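Local coordinates for protein polyphosphate kinase (Porphyromonas gingivalis, PDB 2O8R) that probably catalyses the reversible transfer of the terminal phosphate of ATP to a growing long-chain polyphosphate, with magnesium as cofactor, at residues Y130-R133 / F134-E138; L195-L198 / Q199-F203; L418-R421 / M422-G426. The protein carries 3 engineered substitutions. All coordinates share one frame; numbering follows the deposited sequence.

Overall arrangement
Contacts 1 and 2 belong to the middle domain and adjoin one another, their centres about 19 Å apart. Helix 125-139, which carries contact 1, lies against the strand end that leads into the loop of contact 2: Tyr130 CD1 meets Pro196 CG at 3.6 Å, and Leu131 CD2 meets Leu195 CD2 at 3.6 Å. Contact 3 stands apart, on helix 416-425 of the first C-terminal, phospholipase D-like domain, with its centre about 47 Å from that of contact 1 and 52 Å from that of contact 2. It alone of the three comes near a predicted site: the side chain of Leu418 is about 8 Å from that of Arg379, predicted to belong to the magnesium site.

Contact 1 of 3, residues Y130-R133 / F134-E138; sequences YLRR and FFHEE
This is an i to i+4 contact along the amphipathic helix 125-139 of the middle domain, where Tyr130, Arg132 and Arg133 meet Phe134, His136 and Glu137 one turn on. The buried side carries aromatic and aliphatic residues: Phe135 stacks on His216 and packs on Ile212, while Phe134 rests on Val193 and on Phe410 of the second subunit, so large apolar side chains suit these places. Tyr130 and Phe134 point the same way, both with CG anti to the backbone N (chi1 178° and -170°). Their rings are nearly parallel but slid apart, with centroids 5.8 Å from each other, and Tyr130 OH lies 3.8 Å from Phe134 CD1. The backbone bond beneath the two rings joins Phe134 N to Tyr130 O at 2.8 Å.

On the exposed side charged and polar residues take over. Arg133, bent at chi3, brings its guanidinium round to Glu137, and a salt bridge forms between Arg133 NE and Glu137 OE1 at 2.8 Å. The hydrogen bonds within it, from NE and NH2 to that same oxygen, are both weak, and the two planar groups stand 80° apart. Arg132 O accepts twice from His136, whose backbone N and ring nitrogen approach from opposite faces of the carbonyl plane; His136 ND1 is 2.8 Å from Arg132 O, which lies in the imidazole plane.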
# COMPACT_ATOMS: atom_id res chain seq x y z
N TYR A 130 13.95 -26.04 14.09
CA TYR A 130 13.43 -25.05 13.15
C TYR A 130 13.62 -23.62 13.65
O TYR A 130 14.23 -22.80 12.97
CB TYR A 130 11.96 -25.30 12.86
CG TYR A 130 11.39 -24.26 11.94
CD1 TYR A 130 11.65 -24.31 10.59
CD2 TYR A 130 10.61 -23.21 12.44
CE1 TYR A 130 11.14 -23.36 9.73
CE2 TYR A 130 10.11 -22.25 11.59
CZ TYR A 130 10.37 -22.33 10.23
OH TYR A 130 9.87 -21.38 9.36
N LEU A 131 13.11 -23.34 14.85
CA LEU A 131 13.14 -21.99 15.42
C LEU A 131 14.53 -21.46 15.66
O LEU A 131 14.80 -20.29 15.44
CB LEU A 131 12.32 -21.93 16.71
CG LEU A 131 10.81 -22.01 16.43
CD1 LEU A 131 9.99 -22.30 17.66
CD2 LEU A 131 10.38 -20.72 15.78
N ARG A 132 15.43 -22.34 16.09
CA ARG A 132 16.83 -21.98 16.25
C ARG A 132 17.41 -21.55 14.92
O ARG A 132 18.18 -20.59 14.85
CB ARG A 132 17.62 -23.15 16.85
CG ARG A 132 19.08 -22.88 17.04
CD ARG A 132 19.62 -23.68 18.21
NE ARG A 132 20.98 -24.15 17.97
CZ ARG A 132 21.69 -24.90 18.82
NH1 ARG A 132 21.18 -25.26 19.99
NH2 ARG A 132 22.91 -25.29 18.48
N ARG A 133 17.03 -22.24 13.84
CA ARG A 133 17.51 -21.85 12.52
C ARG A 133 16.90 -20.51 12.17
O ARG A 133 17.62 -19.57 11.81
CB ARG A 133 17.16 -22.90 11.45
CG ARG A 133 18.15 -22.99 10.30
CD ARG A 133 17.48 -23.52 9.03
NE ARG A 133 16.84 -22.44 8.28
CZ ARG A 133 15.55 -22.12 8.34
NH1 ARG A 133 14.71 -22.80 9.12
NH2 ARG A 133 15.08 -21.10 7.62
N PHE A 134 15.58 -20.43 12.34
CA PHE A 134 14.77 -19.25 12.02
C PHE A 134 15.28 -18.03 12.73
O PHE A 134 15.49 -16.99 12.12
CB PHE A 134 13.32 -19.49 12.42
CG PHE A 134 12.34 -18.45 11.93
CD1 PHE A 134 11.89 -18.45 10.62
CD2 PHE A 134 11.82 -17.49 12.80
CE1 PHE A 134 10.98 -17.52 10.18
CE2 PHE A 134 10.91 -16.55 12.36
CZ PHE A 134 10.48 -16.57 11.05
N PHE A 135 15.50 -18.17 14.04
CA PHE A 135 16.05 -17.07 14.79
C PHE A 135 17.37 -16.65 14.16
O PHE A 135 17.56 -15.47 13.88
CB PHE A 135 16.25 -17.39 16.26
CG PHE A 135 16.92 -16.29 17.00
CD1 PHE A 135 16.20 -15.17 17.40
CD2 PHE A 135 18.29 -16.32 17.24
CE1 PHE A 135 16.82 -14.11 18.07
CE2 PHE A 135 18.91 -15.27 17.91
CZ PHE A 135 18.18 -14.16 18.33
N HIS A 136 18.26 -17.61 13.92
CA HIS A 136 19.57 -17.27 13.37
C HIS A 136 19.51 -16.65 11.98
O HIS A 136 20.06 -15.58 11.77
CB HIS A 136 20.55 -18.46 13.43
CG HIS A 136 21.15 -18.66 14.79
ND1 HIS A 136 20.55 -19.43 15.76
CD2 HIS A 136 22.28 -18.17 15.35
CE1 HIS A 136 21.28 -19.42 16.86
NE2 HIS A 136 22.34 -18.66 16.64
N GLU A 137 18.81 -17.29 11.05
CA GLU A 137 18.84 -16.80 9.67
C GLU A 137 17.87 -15.66 9.40
O GLU A 137 18.12 -14.83 8.53
CB GLU A 137 18.57 -17.93 8.68
CG GLU A 137 19.58 -19.06 8.67
CD GLU A 137 19.18 -20.18 7.71
OE1 GLU A 137 18.04 -20.14 7.18
OE2 GLU A 137 20.00 -21.09 7.47
N GLU A 138 16.75 -15.62 10.12
CA GLU A 138 15.66 -14.69 9.77
C GLU A 138 15.39 -13.56 10.78
O GLU A 138 15.17 -12.42 10.39
CB GLU A 138 14.37 -15.46 9.51
CG GLU A 138 14.47 -16.49 8.40
CD GLU A 138 14.10 -15.93 7.05
OE1 GLU A 138 13.92 -14.70 6.92
OE2 GLU A 138 13.97 -16.73 6.10

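Contact 2 of 3, residues L195-L198 / Q199-F203; sequences LPRL and QTDTF
Arg197 and Asp201 lie alongside with their ends running opposite ways, and each side chain bonds to backbone atoms of the other segment. With CG anti to the backbone N (chi1 -158°) and the chain extended as far as NE, Arg197 reaches across the loop to the carbonyl of Phe203. Arg197 NE donates to Phe203 O at 3.0 Å; the oxygen sits at the edge of the guanidinium, in its plane, whereas the donor stands above the carbonyl plane and off its lone pairs. A weak bond from Arg197 NH2 to Asp201 O, 3.3 Å, adds little more. A long, multiply donating side chain suits this bridging place, and Tyr204 provides a cation-pi partner for the same arginine.

Asp201 turns its carboxylate back toward Leu198. Asp201 OD2 accepts from Leu198 N at 3.0 Å through its anti lone pair, the one facing away from the other carboxylate oxygen. In return Asp201 N donates to Leu198 O at 2.7 Å. Aspartate suits the place because its short carboxylate can fold back to the Leu198 amide while its own backbone N closes the turn. The leucine side chain crosses the carboxylate at a slant, its CB 3.4 Å from Asp201 OD2. It also runs alongside Thr200, with Leu198 CD1 3.7 Å from Thr200 OG1.

The bond from Asp201 N closes a type I beta turn, Leu198 to Asp201, with Gln199 and Thr200 at its corners. The turn lies in the loop between strands 192-195 and 204-208, whose backbones are bonded between Leu195 and Tyr205, as in a beta-hairpin connection.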
# COMPACT_ATOMS: atom_id res chain seq x y z
N LEU A 195 5.00 -23.16 12.57
CA LEU A 195 6.04 -24.17 12.70
C LEU A 195 5.69 -25.34 11.80
O LEU A 195 4.52 -25.69 11.68
CB LEU A 195 6.15 -24.65 14.15
CG LEU A 195 6.46 -23.59 15.21
CD1 LEU A 195 6.95 -24.25 16.48
CD2 LEU A 195 7.50 -22.63 14.73
N PRO A 196 6.70 -25.94 11.14
CA PRO A 196 6.42 -27.00 10.15
C PRO A 196 5.64 -28.21 10.70
O PRO A 196 5.70 -28.53 11.89
CB PRO A 196 7.82 -27.40 9.65
CG PRO A 196 8.66 -26.17 9.92
CD PRO A 196 8.14 -25.66 11.24
N ARG A 197 4.91 -28.86 9.81
CA ARG A 197 3.84 -29.74 10.23
C ARG A 197 3.75 -30.94 9.30
O ARG A 197 4.14 -30.85 8.14
CB ARG A 197 2.55 -28.95 10.11
CG ARG A 197 1.44 -29.45 10.94
CD ARG A 197 0.13 -29.09 10.30
NE ARG A 197 -0.90 -29.97 10.82
CZ ARG A 197 -1.72 -30.67 10.06
NH1 ARG A 197 -1.64 -30.57 8.73
NH2 ARG A 197 -2.62 -31.47 10.61
N LEU A 198 3.22 -32.04 9.81
CA LEU A 198 2.99 -33.24 9.03
C LEU A 198 1.51 -33.51 9.08
O LEU A 198 0.90 -33.26 10.12
CB LEU A 198 3.65 -34.43 9.71
CG LEU A 198 5.14 -34.48 9.98
CD1 LEU A 198 5.35 -35.60 10.98
CD2 LEU A 198 5.92 -34.72 8.69
N GLN A 199 0.94 -34.05 8.00
CA GLN A 199 -0.52 -34.32 7.99
C GLN A 199 -0.93 -35.21 9.15
O GLN A 199 -2.07 -35.17 9.60
CB GLN A 199 -0.99 -34.93 6.67
CG GLN A 199 -0.78 -34.04 5.47
CD GLN A 199 -1.63 -34.47 4.29
OE1 GLN A 199 -2.13 -35.59 4.24
NE2 GLN A 199 -1.79 -33.57 3.32
N THR A 200 0.03 -35.99 9.66
CA THR A 200 -0.23 -36.89 10.76
C THR A 200 -0.34 -36.15 12.10
O THR A 200 -0.70 -36.75 13.11
CB THR A 200 0.87 -37.97 10.85
OG1 THR A 200 2.13 -37.34 11.13
CG2 THR A 200 0.97 -38.75 9.53
N ASP A 201 -0.01 -34.86 12.10
CA ASP A 201 0.05 -34.05 13.32
C ASP A 201 -1.34 -33.70 13.84
O ASP A 201 -2.30 -33.63 13.07
CB ASP A 201 0.86 -32.77 13.09
CG ASP A 201 2.29 -32.89 13.56
OD1 ASP A 201 2.49 -33.01 14.79
OD2 ASP A 201 3.22 -32.82 12.72
N THR A 202 -1.42 -33.47 15.14
CA THR A 202 -2.70 -33.14 15.76
C THR A 202 -3.06 -31.67 15.57
O THR A 202 -4.22 -31.32 15.48
CB THR A 202 -2.71 -33.51 17.25
OG1 THR A 202 -1.92 -34.69 17.46
CG2 THR A 202 -4.13 -33.77 17.73
N PHE A 203 -2.05 -30.81 15.48
CA PHE A 203 -2.26 -29.37 15.40
C PHE A 203 -1.48 -28.69 14.29
O PHE A 203 -0.50 -29.23 13.74
CB PHE A 203 -1.84 -28.67 16.71
CG PHE A 203 -2.40 -29.29 17.95
CD1 PHE A 203 -3.76 -29.18 18.26
CD2 PHE A 203 -1.58 -29.98 18.83
CE1 PHE A 203 -4.28 -29.75 19.42
CE2 PHE A 203 -2.08 -30.56 19.99
CZ PHE A 203 -3.44 -30.44 20.28

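Contact 3 of 3, residues L418-R421 / M422-G426; sequences LSER and MRRSG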
# COMPACT_ATOMS: atom_id res chain seq x y z
N LEU A 418 -1.32 11.03 -7.18
CA LEU A 418 -2.68 10.60 -7.54
C LEU A 418 -3.60 11.80 -7.84
O LEU A 418 -4.39 11.75 -8.78
CB LEU A 418 -3.26 9.69 -6.46
CG LEU A 418 -4.78 9.47 -6.40
CD1 LEU A 418 -5.32 8.74 -7.61
CD2 LEU A 418 -5.12 8.70 -5.16
N SER A 419 -3.47 12.86 -7.05
CA SER A 419 -4.26 14.07 -7.26
C SER A 419 -3.87 14.77 -8.55
O SER A 419 -4.72 15.32 -9.26
CB SER A 419 -4.10 15.03 -6.09
OG SER A 419 -4.49 14.41 -4.88
N GLU A 420 -2.57 14.76 -8.86
CA GLU A 420 -2.09 15.41 -10.05
C GLU A 420 -2.54 14.60 -11.26
O GLU A 420 -2.89 15.17 -12.29
CB GLU A 420 -0.57 15.64 -10.00
CG GLU A 420 0.31 14.45 -10.37
CD GLU A 420 1.80 14.69 -10.14
OE1 GLU A 420 2.62 14.23 -10.97
OE2 GLU A 420 2.15 15.35 -9.13
N ARG A 421 -2.60 13.28 -11.11
CA ARG A 421 -3.05 12.43 -12.19
C ARG A 421 -4.51 12.73 -12.49
O ARG A 421 -4.92 12.78 -13.65
CB ARG A 421 -2.87 10.96 -11.85
CG ARG A 421 -3.35 10.04 -12.96
CD ARG A 421 -3.06 8.58 -12.65
NE ARG A 421 -4.19 7.93 -12.01
CZ ARG A 421 -4.16 7.37 -10.81
NH1 ARG A 421 -5.26 6.80 -10.34
NH2 ARG A 421 -3.05 7.36 -10.09
N MSE A 422 -5.28 12.94 -11.42
CA MSE A 422 -6.71 13.22 -11.55
C MSE A 422 -6.97 14.59 -12.17
O MSE A 422 -7.82 14.72 -13.05
CB MSE A 422 -7.40 13.13 -10.20
CG MSE A 422 -7.50 11.72 -9.67
SE MSE A 422 -7.93 11.74 -7.76
CE MSE A 422 -9.79 12.33 -7.88
N ARG A 423 -6.23 15.60 -11.71
CA ARG A 423 -6.33 16.96 -12.25
C ARG A 423 -5.97 16.97 -13.73
O ARG A 423 -6.64 17.61 -14.54
CB ARG A 423 -5.44 17.93 -11.47
CG ARG A 423 -5.96 18.28 -10.07
CD ARG A 423 -4.98 19.19 -9.32
NE ARG A 423 -5.17 19.15 -7.87
CZ ARG A 423 -6.03 19.90 -7.19
NH1 ARG A 423 -6.12 19.78 -5.86
NH2 ARG A 423 -6.82 20.77 -7.81
N ARG A 424 -4.93 16.22 -14.07
CA ARG A 424 -4.48 16.02 -15.43
C ARG A 424 -5.58 15.37 -16.24
O ARG A 424 -5.80 15.72 -17.38
CB ARG A 424 -3.20 15.18 -15.44
CG ARG A 424 -2.80 14.49 -16.74
CD ARG A 424 -1.30 14.10 -16.75
NE ARG A 424 -0.87 13.37 -15.55
CZ ARG A 424 -0.27 13.92 -14.49
NH1 ARG A 424 -0.02 15.23 -14.46
NH2 ARG A 424 0.08 13.17 -13.45
N SER A 425 -6.30 14.44 -15.62
CA SER A 425 -7.41 13.79 -16.31
C SER A 425 -8.54 14.77 -16.54
O SER A 425 -9.43 14.51 -17.35
CB SER A 425 -7.91 12.58 -15.52
OG SER A 425 -6.85 11.67 -15.25
N GLY A 426 -8.50 15.90 -15.82
CA GLY A 426 -9.50 16.95 -15.97
C GLY A 426 -10.39 17.12 -14.76
O GLY A 426 -11.17 18.08 -14.71
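Met422, Arg421 and Arg424 are the residues most buried by this contact; Met422 faces inward, while Arg421 and Arg424 lie close together. Met422 is a selenomethionine here. Its side chain crosses that of Leu418, one turn earlier, with Met422 SE 4.0 Å from Leu418 CD1. Ile387, Ile429 and Val380 also pack on it, an apolar setting that suits a long, flexible side chain.

The polar end of Arg421 goes to partners beyond the two segments, its NE to Glu391 in a salt bridge and its NH1 to Asn383 in a hydrogen bond, while Ser385 of the second subunit packs on it. What Arg421 gives the next turn is chiefly its carbonyl. Ser425 N donates to Arg421 O at 2.9 Å and Ser425 OG does so at 2.7 Å, from opposite faces of the carbonyl plane; a serine can supply this extra bond because its hydroxyl is so close to the backbone.

On the exposed side Arg424 bends back at chi3 (50°) and lays one guanidinium face over Glu420 O and Arg421 CA. Glu420 runs alongside it, its carboxylate nearly perpendicular to the guanidinium. Arg424 NH2 is 3.3 Å from Glu420 CG, whereas the salt bridge from NH2 to Glu420 OE1 is long, 3.7 Å.

The helix then ends at Gly426, whose positive phi (113°) suits a residue without a side chain. The bond from Gly426 N to Arg423 O, 2.8 Å, is one of the two that reach back into the last turn and make a Schellman motif, the classic C-terminal helix cap, just before strand 428-431.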